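Local coordinates for putative uncharacterized protein (Dictyostelium purpureum, PDB 4R12) that probably serves as an essential subunit of the gamma-secretase complex, which cleaves membrane proteins such as Notch receptors and the amyloid precursor protein within the membrane, at residues 25-28 / 33-36; 184-187 / 191-194. One frame throughout, in Å; residues are numbered along the deposited sequence.

Contact 1 of 2, residues 25-28 / 33-36; sequences TKIM and QFGC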
loop_
_atom_site.group_PDB
_atom_site.type_symbol
_atom_site.label_atom_id
_atom_site.label_comp_id
_atom_site.label_asym_id
_atom_site.label_seq_id
_atom_site.Cartn_x
_atom_site.Cartn_y
_atom_site.Cartn_z
ATOM N N THR A 25 -1.189 -3.148 -15.634
ATOM C CA THR A 25 0.019 -3.924 -15.929
ATOM C C THR A 25 -0.240 -5.399 -15.675
ATOM O O THR A 25 -1.281 -5.746 -15.119
ATOM C CB THR A 25 1.204 -3.454 -15.078
ATOM O OG1 THR A 25 0.898 -3.666 -13.702
ATOM C CG2 THR A 25 1.487 -1.953 -15.317
ATOM N N LYS A 26 0.695 -6.256 -16.078
ATOM C CA LYS A 26 0.514 -7.708 -15.945
ATOM C C LYS A 26 1.241 -8.271 -14.725
ATOM O O LYS A 26 2.432 -8.001 -14.500
ATOM C CB LYS A 26 1.000 -8.440 -17.211
ATOM C CG LYS A 26 0.269 -9.778 -17.482
ATOM C CD LYS A 26 -0.977 -9.528 -18.342
ATOM C CE LYS A 26 -1.932 -10.716 -18.388
ATOM N NZ LYS A 26 -3.087 -10.400 -19.293
ATOM N N ILE A 27 0.515 -9.060 -13.934
ATOM C CA ILE A 27 1.092 -9.729 -12.783
ATOM C C ILE A 27 0.928 -11.237 -12.949
ATOM O O ILE A 27 -0.166 -11.715 -13.233
ATOM C CB ILE A 27 0.423 -9.285 -11.464
ATOM C CG1 ILE A 27 0.471 -7.762 -11.303
ATOM C CG2 ILE A 27 1.059 -9.993 -10.273
ATOM C CD1 ILE A 27 1.814 -7.232 -10.950
ATOM N N MET A 28 2.012 -11.983 -12.786
ATOM C CA MET A 28 1.930 -13.436 -12.879
ATOM C C MET A 28 1.838 -14.067 -11.488
ATOM O O MET A 28 2.329 -13.510 -10.501
ATOM C CB MET A 28 3.123 -14.002 -13.652
ATOM C CG MET A 28 2.853 -14.193 -15.142
ATOM S SD MET A 28 2.360 -12.693 -16.014
ATOM C CE MET A 28 3.824 -11.703 -15.710
ATOM N N GLN A 33 -2.160 -15.614 -14.536
ATOM C CA GLN A 33 -1.792 -14.228 -14.746
ATOM C C GLN A 33 -3.044 -13.393 -14.641
ATOM O O GLN A 33 -4.164 -13.900 -14.848
ATOM C CB GLN A 33 -1.126 -14.049 -16.119
ATOM C CG GLN A 33 -2.063 -14.356 -17.288
ATOM C CD GLN A 33 -1.363 -14.408 -18.638
ATOM O OE1 GLN A 33 -0.181 -14.076 -18.761
ATOM N NE2 GLN A 33 -2.093 -14.838 -19.662
ATOM N N PHE A 34 -2.868 -12.119 -14.299
ATOM C CA PHE A 34 -3.971 -11.174 -14.337
ATOM C C PHE A 34 -3.451 -9.797 -14.704
ATOM O O PHE A 34 -2.239 -9.582 -14.796
ATOM C CB PHE A 34 -4.743 -11.152 -12.997
ATOM C CG PHE A 34 -3.923 -10.717 -11.796
ATOM C CD1 PHE A 34 -3.247 -11.652 -11.019
ATOM C CD2 PHE A 34 -3.888 -9.383 -11.404
ATOM C CE1 PHE A 34 -2.522 -11.252 -9.881
ATOM C CE2 PHE A 34 -3.158 -8.973 -10.275
ATOM C CZ PHE A 34 -2.476 -9.920 -9.517
ATOM N N GLY A 35 -4.367 -8.874 -14.963
ATOM C CA GLY A 35 -3.973 -7.579 -15.477
ATOM C C GLY A 35 -3.881 -7.602 -16.991
ATOM O O GLY A 35 -4.395 -8.515 -17.655
ATOM N N CYS A 36 -3.197 -6.609 -17.543
ATOM C CA CYS A 36 -3.312 -6.310 -18.962
ATOM C C CYS A 36 -1.957 -6.156 -19.639
ATOM O O CYS A 36 -0.935 -5.950 -18.988
ATOM C CB CYS A 36 -4.106 -5.018 -19.169
ATOM S SG CYS A 36 -5.442 -4.715 -17.986
#

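Contact 2 of 2, residues 184-187 / 191-194; sequences ETCL and FCEP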
loop_
_atom_site.group_PDB
_atom_site.type_symbol
_atom_site.label_atom_id
_atom_site.label_comp_id
_atom_site.label_asym_id
_atom_site.label_seq_id
_atom_site.Cartn_x
_atom_site.Cartn_y
_atom_site.Cartn_z
ATOM N N GLU A 184 6.556 -19.117 -12.914
ATOM C CA GLU A 184 7.657 -20.015 -13.242
ATOM C C GLU A 184 8.261 -19.630 -14.590
ATOM O O GLU A 184 9.473 -19.507 -14.729
ATOM C CB GLU A 184 7.180 -21.473 -13.255
ATOM C CG GLU A 184 8.121 -22.431 -13.955
ATOM C CD GLU A 184 7.654 -22.781 -15.360
ATOM O OE1 GLU A 184 6.627 -23.494 -15.506
ATOM O OE2 GLU A 184 8.316 -22.337 -16.320
ATOM N N THR A 185 7.389 -19.391 -15.561
ATOM C CA THR A 185 7.797 -19.062 -16.917
ATOM C C THR A 185 8.485 -17.705 -17.049
ATOM O O THR A 185 9.557 -17.615 -17.646
ATOM C CB THR A 185 6.584 -19.089 -17.861
ATOM O OG1 THR A 185 5.952 -20.374 -17.788
ATOM C CG2 THR A 185 7.011 -18.809 -19.299
ATOM N N CYS A 186 7.879 -16.645 -16.510
ATOM C CA CYS A 186 8.467 -15.330 -16.682
ATOM C C CYS A 186 9.741 -15.199 -15.846
ATOM O O CYS A 186 10.682 -14.532 -16.268
ATOM C CB CYS A 186 7.458 -14.212 -16.353
ATOM S SG CYS A 186 6.994 -14.047 -14.624
ATOM N N LEU A 187 9.797 -15.841 -14.682
ATOM C CA LEU A 187 11.033 -15.784 -13.895
ATOM C C LEU A 187 12.199 -16.461 -14.622
ATOM O O LEU A 187 13.295 -15.912 -14.673
ATOM C CB LEU A 187 10.851 -16.415 -12.517
ATOM C CG LEU A 187 10.138 -15.603 -11.423
ATOM C CD1 LEU A 187 10.099 -16.419 -10.146
ATOM C CD2 LEU A 187 10.800 -14.238 -11.159
ATOM N N PHE A 191 11.806 -12.093 -17.301
ATOM C CA PHE A 191 10.826 -11.132 -17.802
ATOM C C PHE A 191 9.905 -10.610 -16.700
ATOM O O PHE A 191 8.911 -9.956 -16.994
ATOM C CB PHE A 191 9.955 -11.760 -18.902
ATOM C CG PHE A 191 10.688 -12.044 -20.186
ATOM C CD1 PHE A 191 11.895 -11.426 -20.464
ATOM C CD2 PHE A 191 10.158 -12.921 -21.116
ATOM C CE1 PHE A 191 12.568 -11.690 -21.648
ATOM C CE2 PHE A 191 10.823 -13.187 -22.299
ATOM C CZ PHE A 191 12.027 -12.568 -22.565
ATOM N N CYS A 192 10.224 -10.907 -15.444
ATOM C CA CYS A 192 9.408 -10.431 -14.332
ATOM C C CYS A 192 10.211 -10.424 -13.034
ATOM O O CYS A 192 11.307 -10.975 -12.978
ATOM C CB CYS A 192 8.148 -11.292 -14.178
ATOM S SG CYS A 192 8.478 -12.971 -13.675
ATOM N N GLU A 193 9.670 -9.782 -11.998
ATOM C CA GLU A 193 10.322 -9.723 -10.689
ATOM C C GLU A 193 9.295 -9.932 -9.581
ATOM O O GLU A 193 8.121 -9.600 -9.757
ATOM C CB GLU A 193 11.034 -8.377 -10.481
ATOM C CG GLU A 193 11.982 -7.961 -11.594
ATOM C CD GLU A 193 13.248 -8.808 -11.639
ATOM O OE1 GLU A 193 13.468 -9.616 -10.709
ATOM O OE2 GLU A 193 14.031 -8.662 -12.607
ATOM N N PRO A 194 9.727 -10.497 -8.444
ATOM C CA PRO A 194 8.822 -10.685 -7.307
ATOM C C PRO A 194 8.196 -9.373 -6.851
ATOM O O PRO A 194 8.875 -8.350 -6.820
ATOM C CB PRO A 194 9.734 -11.257 -6.219
ATOM C CG PRO A 194 10.831 -11.942 -6.980
ATOM C CD PRO A 194 11.067 -11.043 -8.169
#

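Contact 1 of 2, residues 25-28 / 33-36
Ile27 lays its CB over one face of the Phe34 ring, 3.9 Å from the ring centroid and displaced toward the CZ rim, a CH-pi contact on one side of a short antiparallel beta hairpin in the nicastrin small lobe. The phenyl gets there because Phe34 CG sits between its own backbone N and carbonyl carbon (chi1 62°), which lays the ring alongside the neighbouring strand; Tyr136 meets that ring edge-to-face. Ile27 and Phe34 are also the hydrogen-bonded pair of the hairpin: Ile27 N gives a nearly straight bond to Phe34 O (2.9 Å), and Phe34 N returns one to Ile27 O. Met28 and Gln33 share the other face, where Met28 SD rests 3.7 Å from Gln33 CB, while Gln33 OE1 accepts from Ile181 N. Lys26 runs across the strand, its CE 3.7 Å from Gln33 CD, and brings its ammonium to Gly35 O and Ser138 OG. Shortening Lys26 to an alanine would probably leave both Gly35 O and Ser138 OG without their ammonium partner and open a gap beside the Gln33 amide. Gly35, with its positive phi of 87°, turns the chain through a corner; a side chain there would run into Thr25 O. Beyond it Cys36 is joined by a disulfide to Cys24. The Lys26 NZ to Gly35 O bond is 2.8 Å long, with the nitrogen 45° above the carbonyl plane.

Contact 2 of 2, residues 184-187 / 191-194
The backbone leaves helix 183-189, turns a corner within a few residues and enters strand 192-203, and Phe191 N closes this turn with a nearly straight bond to Cys186 O at 2.9 Å. Right beside that bond lies the disulfide, Cys186 SG to Cys192 SG at 2.1 Å, which ties the helix covalently to the first residue of the strand. Both half-cystines place SG between their own backbone N and carbonyl carbon (chi1 69° and 67°), and the bridge between them has a chi3 of 77°. Its sulfurs are not left bare: Leu187 reaches back with CD2, which comes to 3.7 Å from Cys192 SG and continues to 4.4 Å from Pro194 CD. On the flank near the hydrogen bond, Cys186 CB and Phe191 CB pack more loosely at 4.3 Å. Thr573 of strand 572-575 touches Cys186, Leu187 and Cys192. Farther along, Trp562 and Phe553 meet both Leu187 and Pro194, so the small apolar patch merges with packing against strands 553-556 and 561-564. The chemistry is thus a disulfide backed by one main-chain hydrogen bond, with Leu187 packed on it, a buried cross-link that probably holds the helix end against the start of the strand and limits how far the short connection between them can open.

How the contacts relate
Both contacts are buried, with Gln33 and Phe191 the partly exposed residues at their margins, their centres 12 Å apart, and both pack against strand 572-575, contact 1 through Lys26, Ile27 and Met28, contact 2 through the disulfide and Leu187. They meet directly where Met28 CB lies 4.0 Å from Cys186 SG, so a side chain of the hairpin packs on a sulfur of the disulfide that ties helix to strand. Contact 1 joins two strands by backbone bonds, an aromatic face and a lysine, with its disulfide leading to Cys24 within the strand 21-29 element. Contact 2 instead joins a helix to a strand, spans its own two segments covalently, and has no side-chain hydrogen bond between them.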